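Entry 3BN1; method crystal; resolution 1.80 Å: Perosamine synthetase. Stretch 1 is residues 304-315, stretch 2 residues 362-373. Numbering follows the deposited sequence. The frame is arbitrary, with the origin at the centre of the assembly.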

ATOM      1  N   GLN A 304     -28.024   4.983  19.504  1.00 11.90           N
ATOM      2  CA  GLN A 304     -28.645   6.257  19.896  1.00 11.61           C
ATOM      3  C   GLN A 304     -27.705   7.072  20.831  1.00 14.63           C
ATOM      4  O   GLN A 304     -27.592   8.258  20.697  1.00 10.53           O
ATOM      5  CB  GLN A 304     -29.988   6.019  20.578  1.00 11.09           C
ATOM      6  CG  GLN A 304     -30.810   7.300  20.732  1.00 21.32           C
ATOM      7  CD  GLN A 304     -31.035   8.016  19.372  1.00 17.87           C
ATOM      8  OE1 GLN A 304     -31.548   7.410  18.457  1.00 18.07           O
ATOM      9  NE2 GLN A 304     -30.624   9.286  19.252  1.00 19.99           N
ATOM     10  N   VAL A 305     -27.044   6.425  21.790  1.00 11.57           N
ATOM     11  CA  VAL A 305     -26.084   7.062  22.680  1.00  4.51           C
ATOM     12  C   VAL A 305     -24.980   7.704  21.859  1.00  9.83           C
ATOM     13  O   VAL A 305     -24.621   8.838  22.122  1.00 17.31           O
ATOM     14  CB  VAL A 305     -25.397   5.965  23.574  1.00 14.49           C
ATOM     15  CG1 VAL A 305     -24.113   6.508  24.243  1.00 12.77           C
ATOM     16  CG2 VAL A 305     -26.421   5.410  24.594  1.00 15.89           C
ATOM     17  N   ILE A 306     -24.502   7.021  20.812  1.00 11.12           N
ATOM     18  CA  ILE A 306     -23.432   7.593  19.978  1.00 14.05           C
ATOM     19  C   ILE A 306     -23.991   8.851  19.331  1.00  9.83           C
ATOM     20  O   ILE A 306     -23.360   9.914  19.318  1.00 14.01           O
ATOM     21  CB  ILE A 306     -22.937   6.612  18.858  1.00 13.05           C
ATOM     22  CG1 ILE A 306     -22.010   5.521  19.429  1.00 16.65           C
ATOM     23  CG2 ILE A 306     -22.100   7.363  17.857  1.00 14.44           C
ATOM     24  CD1 ILE A 306     -21.970   4.206  18.598  1.00 11.17           C
ATOM     25  N   LYS A 307     -25.227   8.770  18.854  1.00 18.91           N
ATOM     26  CA  LYS A 307     -25.767   9.999  18.270  1.00 11.94           C
ATOM     27  C   LYS A 307     -25.944  11.054  19.323  1.00 17.31           C
ATOM     28  O   LYS A 307     -25.766  12.226  19.040  1.00 11.98           O
ATOM     29  CB  LYS A 307     -27.148   9.769  17.662  1.00 10.24           C
ATOM     30  CG  LYS A 307     -27.019   8.710  16.603  1.00 21.40           C
ATOM     31  CD  LYS A 307     -28.315   8.387  15.971  1.00 12.73           C
ATOM     32  CE  LYS A 307     -28.196   7.291  14.911  1.00 33.09           C
ATOM     33  NZ  LYS A 307     -29.535   6.609  14.792  1.00 43.15           N
ATOM     34  N   ASP A 308     -26.367  10.686  20.523  1.00  7.66           N
ATOM     35  CA  ASP A 308     -26.565  11.764  21.477  1.00 15.34           C
ATOM     36  C   ASP A 308     -25.261  12.384  21.935  1.00 15.61           C
ATOM     37  O   ASP A 308     -25.166  13.589  22.198  1.00 18.38           O
ATOM     38  CB  ASP A 308     -27.366  11.248  22.651  1.00 10.00           C
ATOM     39  CG  ASP A 308     -28.750  10.773  22.234  1.00 24.56           C
ATOM     40  OD1 ASP A 308     -29.283  11.150  21.148  1.00 13.90           O
ATOM     41  OD2 ASP A 308     -29.342  10.012  23.029  1.00 17.37           O
ATOM     42  N   LEU A 309     -24.233  11.561  22.029  1.00 18.04           N
ATOM     43  CA  LEU A 309     -22.928  12.092  22.437  1.00 14.89           C
ATOM     44  C   LEU A 309     -22.472  13.046  21.360  1.00 12.76           C
ATOM     45  O   LEU A 309     -21.941  14.113  21.625  1.00  9.53           O
ATOM     46  CB  LEU A 309     -21.913  10.939  22.614  1.00  6.96           C
ATOM     47  CG  LEU A 309     -22.200   9.944  23.755  1.00  3.99           C
ATOM     48  CD1 LEU A 309     -21.399   8.675  23.748  1.00 23.06           C
ATOM     49  CD2 LEU A 309     -21.971  10.661  25.118  1.00  8.86           C
ATOM     50  N   ASP A 310     -22.651  12.641  20.111  1.00 22.95           N
ATOM     51  CA  ASP A 310     -22.253  13.485  18.968  1.00 15.00           C
ATOM     52  C   ASP A 310     -22.835  14.907  19.050  1.00 24.60           C
ATOM     53  O   ASP A 310     -22.133  15.907  18.859  1.00 11.06           O
ATOM     54  CB  ASP A 310     -22.821  12.835  17.683  1.00 12.15           C
ATOM     55  CG  ASP A 310     -22.212  13.444  16.403  1.00 28.49           C
ATOM     56  OD1 ASP A 310     -21.121  14.060  16.478  1.00 20.68           O
ATOM     57  OD2 ASP A 310     -22.839  13.338  15.321  1.00 31.32           O
ATOM     58  N   ALA A 311     -24.147  14.963  19.269  1.00 12.85           N
ATOM     59  CA  ALA A 311     -24.906  16.220  19.348  1.00 18.05           C
ATOM     60  C   ALA A 311     -24.319  17.036  20.502  1.00 30.45           C
ATOM     61  O   ALA A 311     -24.334  18.252  20.485  1.00 15.63           O
ATOM     62  CB  ALA A 311     -26.408  15.928  19.619  1.00 10.84           C
ATOM     63  N   LEU A 312     -23.775  16.350  21.503  1.00 13.75           N
ATOM     64  CA  LEU A 312     -23.143  17.006  22.643  1.00 16.18           C
ATOM     65  C   LEU A 312     -21.690  17.286  22.327  1.00 40.18           C
ATOM     66  O   LEU A 312     -20.976  17.709  23.218  1.00 24.33           O
ATOM     67  CB  LEU A 312     -23.294  16.216  23.955  1.00  7.60           C
ATOM     68  CG  LEU A 312     -24.724  16.274  24.545  1.00 15.62           C
ATOM     69  CD1 LEU A 312     -25.166  15.076  25.404  1.00 25.03           C
ATOM     70  CD2 LEU A 312     -24.996  17.649  25.239  1.00 20.78           C
ATOM     71  N   GLY A 313     -21.260  17.076  21.079  1.00 14.85           N
ATOM     72  CA  GLY A 313     -19.871  17.361  20.700  1.00 14.07           C
ATOM     73  C   GLY A 313     -18.791  16.377  21.111  1.00 11.15           C
ATOM     74  O   GLY A 313     -17.591  16.731  21.193  1.00 17.72           O
ATOM     75  N   ILE A 314     -19.225  15.135  21.307  1.00 17.56           N
ATOM     76  CA  ILE A 314     -18.359  14.044  21.729  1.00  6.48           C
ATOM     77  C   ILE A 314     -18.382  12.871  20.777  1.00  9.65           C
ATOM     78  O   ILE A 314     -19.424  12.225  20.542  1.00 16.53           O
ATOM     79  CB  ILE A 314     -18.696  13.558  23.135  1.00 26.47           C
ATOM     80  CG1 ILE A 314     -18.186  14.585  24.137  1.00 38.18           C
ATOM     81  CG2 ILE A 314     -18.028  12.227  23.455  1.00 14.47           C
ATOM     82  CD1 ILE A 314     -19.187  14.829  25.155  1.00 17.98           C
ATOM     83  N   GLU A 315     -17.194  12.570  20.269  1.00 18.73           N
ATOM     84  CA  GLU A 315     -17.035  11.414  19.383  1.00 12.73           C
ATOM     85  C   GLU A 315     -16.934  10.088  20.152  1.00 25.98           C
ATOM     86  O   GLU A 315     -16.272  10.000  21.177  1.00 22.98           O
ATOM     87  CB  GLU A 315     -15.767  11.568  18.557  1.00 11.44           C
ATOM     88  CG  GLU A 315     -15.735  10.512  17.457  1.00 13.35           C
ATOM     89  CD  GLU A 315     -14.638  10.692  16.452  1.00 99.89           C
ATOM     90  OE1 GLU A 315     -13.670  11.425  16.765  1.00 22.86           O
ATOM     91  OE2 GLU A 315     -14.772  10.070  15.368  1.00 37.64           O
ATOM     92  N   ASP A 362     -14.089  14.779  32.263  1.00 12.02           N
ATOM     93  CA  ASP A 362     -15.259  15.129  33.045  1.00 32.76           C
ATOM     94  C   ASP A 362     -16.515  15.305  32.138  1.00  9.96           C
ATOM     95  O   ASP A 362     -17.644  14.858  32.436  1.00 15.69           O
ATOM     96  CB  ASP A 362     -14.954  16.457  33.739  1.00 34.73           C
ATOM     97  CG  ASP A 362     -14.127  16.277  34.997  1.00 25.98           C
ATOM     98  OD1 ASP A 362     -14.132  15.152  35.541  1.00 16.66           O
ATOM     99  OD2 ASP A 362     -13.480  17.253  35.448  1.00 18.97           O
ATOM    100  N   ARG A 363     -16.280  15.978  31.030  1.00 11.53           N
ATOM    101  CA  ARG A 363     -17.296  16.312  30.023  1.00 11.22           C
ATOM    102  C   ARG A 363     -17.903  15.059  29.407  1.00 14.46           C
ATOM    103  O   ARG A 363     -19.116  14.928  29.315  1.00 15.82           O
ATOM    104  CB  ARG A 363     -16.615  17.135  28.932  1.00 15.45           C
ATOM    105  CG  ARG A 363     -17.607  17.678  27.939  1.00 32.97           C
ATOM    106  CD  ARG A 363     -17.028  18.836  27.091  1.00 15.60           C
ATOM    107  NE  ARG A 363     -17.797  18.965  25.852  1.00 18.82           N
ATOM    108  CZ  ARG A 363     -17.292  19.256  24.656  1.00 16.26           C
ATOM    109  NH1 ARG A 363     -15.990  19.514  24.493  1.00 20.01           N
ATOM    110  NH2 ARG A 363     -18.117  19.356  23.624  1.00 14.58           N
ATOM    111  N   VAL A 364     -17.069  14.100  29.042  1.00 19.29           N
ATOM    112  CA  VAL A 364     -17.586  12.858  28.477  1.00 12.57           C
ATOM    113  C   VAL A 364     -18.475  12.174  29.525  1.00 18.98           C
ATOM    114  O   VAL A 364     -19.556  11.648  29.276  1.00 11.22           O
ATOM    115  CB  VAL A 364     -16.347  11.945  28.232  1.00 12.36           C
ATOM    116  CG1 VAL A 364     -16.750  10.523  27.790  1.00 15.82           C
ATOM    117  CG2 VAL A 364     -15.539  12.538  27.161  1.00  4.95           C
ATOM    118  N   ILE A 365     -17.997  12.133  30.763  1.00 19.93           N
ATOM    119  CA  ILE A 365     -18.812  11.452  31.735  1.00 13.11           C
ATOM    120  C   ILE A 365     -20.155  12.138  32.024  1.00 19.80           C
ATOM    121  O   ILE A 365     -21.151  11.473  32.283  1.00 10.44           O
ATOM    122  CB  ILE A 365     -18.054  11.247  33.032  1.00 11.87           C
ATOM    123  CG1 ILE A 365     -17.105  10.048  32.804  1.00 27.23           C
ATOM    124  CG2 ILE A 365     -19.078  11.008  34.200  1.00 17.89           C
ATOM    125  CD1 ILE A 365     -15.825  10.151  33.548  1.00 20.10           C
ATOM    126  N   ALA A 366     -20.155  13.466  32.016  1.00 11.67           N
ATOM    127  CA  ALA A 366     -21.359  14.188  32.295  1.00 14.67           C
ATOM    128  C   ALA A 366     -22.350  13.935  31.171  1.00 11.40           C
ATOM    129  O   ALA A 366     -23.552  13.757  31.430  1.00 14.98           O
ATOM    130  CB  ALA A 366     -21.052  15.666  32.401  1.00 12.37           C
ATOM    131  N   ALA A 367     -21.831  13.933  29.937  1.00  9.36           N
ATOM    132  CA  ALA A 367     -22.643  13.655  28.749  1.00 25.86           C
ATOM    133  C   ALA A 367     -23.243  12.252  28.858  1.00 16.82           C
ATOM    134  O   ALA A 367     -24.433  12.089  28.604  1.00 10.45           O
ATOM    135  CB  ALA A 367     -21.826  13.774  27.453  1.00 10.92           C
ATOM    136  N   LEU A 368     -22.437  11.278  29.291  1.00 13.61           N
ATOM    137  CA  LEU A 368     -22.919   9.905  29.452  1.00 11.87           C
ATOM    138  C   LEU A 368     -23.979   9.862  30.535  1.00 10.65           C
ATOM    139  O   LEU A 368     -24.938   9.100  30.438  1.00  9.91           O
ATOM    140  CB  LEU A 368     -21.763   8.989  29.806  1.00 15.59           C
ATOM    141  CG  LEU A 368     -20.769   8.607  28.664  1.00  5.19           C
ATOM    142  CD1 LEU A 368     -19.648   7.762  29.263  1.00  9.14           C
ATOM    143  CD2 LEU A 368     -21.544   7.688  27.626  1.00  6.32           C
ATOM    144  N   ASP A 369     -23.777  10.625  31.622  1.00 10.22           N
ATOM    145  CA  ASP A 369     -24.785  10.713  32.656  1.00 11.22           C
ATOM    146  C   ASP A 369     -26.134  11.200  32.029  1.00 11.18           C
ATOM    147  O   ASP A 369     -27.256  10.668  32.297  1.00 12.51           O
ATOM    148  CB  ASP A 369     -24.324  11.640  33.784  1.00 29.88           C
ATOM    149  CG  ASP A 369     -25.429  11.887  34.810  1.00 34.25           C
ATOM    150  OD1 ASP A 369     -26.023  10.896  35.295  1.00 18.44           O
ATOM    151  OD2 ASP A 369     -25.772  13.063  35.055  1.00 94.46           O
ATOM    152  N   GLN A 370     -26.020  12.190  31.157  1.00 14.98           N
ATOM    153  CA  GLN A 370     -27.178  12.733  30.436  1.00 13.44           C
ATOM    154  C   GLN A 370     -27.858  11.780  29.438  1.00 13.26           C
ATOM    155  O   GLN A 370     -29.055  11.692  29.408  1.00 12.90           O
ATOM    156  CB  GLN A 370     -26.787  14.025  29.728  1.00 21.85           C
ATOM    157  CG  GLN A 370     -27.809  14.521  28.725  1.00 99.89           C
ATOM    158  CD  GLN A 370     -27.659  16.010  28.505  1.00 99.89           C
ATOM    159  OE1 GLN A 370     -26.701  16.618  29.006  1.00 59.46           O
ATOM    160  NE2 GLN A 370     -28.601  16.613  27.769  1.00 44.70           N
ATOM    161  N   VAL A 371     -27.079  11.083  28.614  1.00 16.71           N
ATOM    162  CA  VAL A 371     -27.604  10.191  27.577  1.00 11.08           C
ATOM    163  C   VAL A 371     -27.885   8.721  27.878  1.00 12.28           C
ATOM    164  O   VAL A 371     -28.491   8.034  27.076  1.00 11.13           O
ATOM    165  CB  VAL A 371     -26.821  10.343  26.229  1.00  7.12           C
ATOM    166  CG1 VAL A 371     -26.634  11.848  25.949  1.00 12.78           C
ATOM    167  CG2 VAL A 371     -25.423   9.609  26.280  1.00 11.39           C
ATOM    168  N   LEU A 372     -27.407   8.209  29.010  1.00 10.05           N
ATOM    169  CA  LEU A 372     -27.627   6.797  29.312  1.00  9.56           C
ATOM    170  C   LEU A 372     -28.963   6.706  30.013  1.00 15.72           C
ATOM    171  O   LEU A 372     -29.033   6.734  31.253  1.00 16.01           O
ATOM    172  CB  LEU A 372     -26.514   6.231  30.229  1.00 14.03           C
ATOM    173  CG  LEU A 372     -25.134   6.198  29.548  1.00 15.37           C
ATOM    174  CD1 LEU A 372     -23.987   5.562  30.376  1.00  6.70           C
ATOM    175  CD2 LEU A 372     -25.340   5.493  28.207  1.00 11.00           C
ATOM    176  N   VAL A 373     -30.031   6.632  29.229  1.00 17.29           N
ATOM    177  CA  VAL A 373     -31.366   6.577  29.807  1.00 11.46           C
ATOM    178  C   VAL A 373     -32.087   5.276  29.415  1.00 18.88           C
ATOM    179  O   VAL A 373     -33.266   5.084  29.798  1.00 29.38           O
ATOM    180  CB  VAL A 373     -32.187   7.820  29.430  1.00 24.68           C
ATOM    181  CG1 VAL A 373     -31.490   9.053  29.926  1.00  9.68           C
ATOM    182  CG2 VAL A 373     -32.281   7.891  27.897  1.00 14.22           C
ATOM    183  OXT VAL A 373     -31.507   4.415  28.710  1.00 25.76           O
TER
HETATM  184  O   HOH W   1     -29.146   7.755  24.516  1.00 19.26           O
HETATM  185  O   HOH W   2     -20.451  18.419  26.067  1.00 27.17           O

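What fills the centre of the contact? A367 and V371, one helical turn apart, both point toward the first stretch, and aliphatic side chains gather around them. The methyl of A367 is met by L309 (CD2 to A367 CB, 3.9 Å), L312 (CD1 to A367 CB, 4.1 Å) and I314 (CD1 to A367 CB, 3.7 Å). V371 buries more surface here than any other residue of the contact: its CG2 lies 3.8 Å from L309 CD2, and its CG1 3.6 Å from L312 CD1. No polar atom is needed among these groups; packing them together removes hydrocarbon from water.

How do the backbones bring these side chains together? The helices containing 304-311 and 362-371 run in largely opposed directions, at 128°, with their axes 9.8 Å apart at closest approach. The numbering therefore rises along one as it falls along the other: V305 lies nearest V371, L309 nearest A367, and I314 nearest V364. The small side chain of A367 accompanies a CA to CA distance of 6.5 Å to L309. Beyond the first helix, L312 leaves helical geometry, yet the chain stays tied to it, because I314 N donates to L309 O at 2.9 Å. I314 points back toward the second helix from this turn.

What extends the apolar surface beyond the centre? V305 reaches V371 (CG1 to V371 CG2, 3.9 Å) and L372 (CG2 to L372 CD2, 3.8 Å), so the packing continues past the end of the second helix. L368 points sideways at its CB, but its end comes nearer, placing CD2 3.9 Å from L309 CD2.

How is the polar edge closed near V371? D308 packs its CB 3.4 Å from V371 CG1, while its carboxylate turns to polar partners. D308 OD1 accepts a hydrogen bond from Q304 NE2 at 3.0 Å, and water 1 donates to both D308 OD2 and V371 O, at 2.7 Å each. The water thus links an acid to a carbonyl, two acceptors that could not bond directly.

What does R363 contribute at the other edge? Its extended side chain brings NH2 within 3.3 Å of L312 O, a weak hydrogen bond made near the guanidinium plane. Water 2 reinforces the link, accepting from R363 NE at 2.7 Å and donating to L312 O at 3.0 Å. G313 adopts a positive phi of 77°, which favours glycine, and an ideal CB there would clash with R363 NH2 at 2.8 Å.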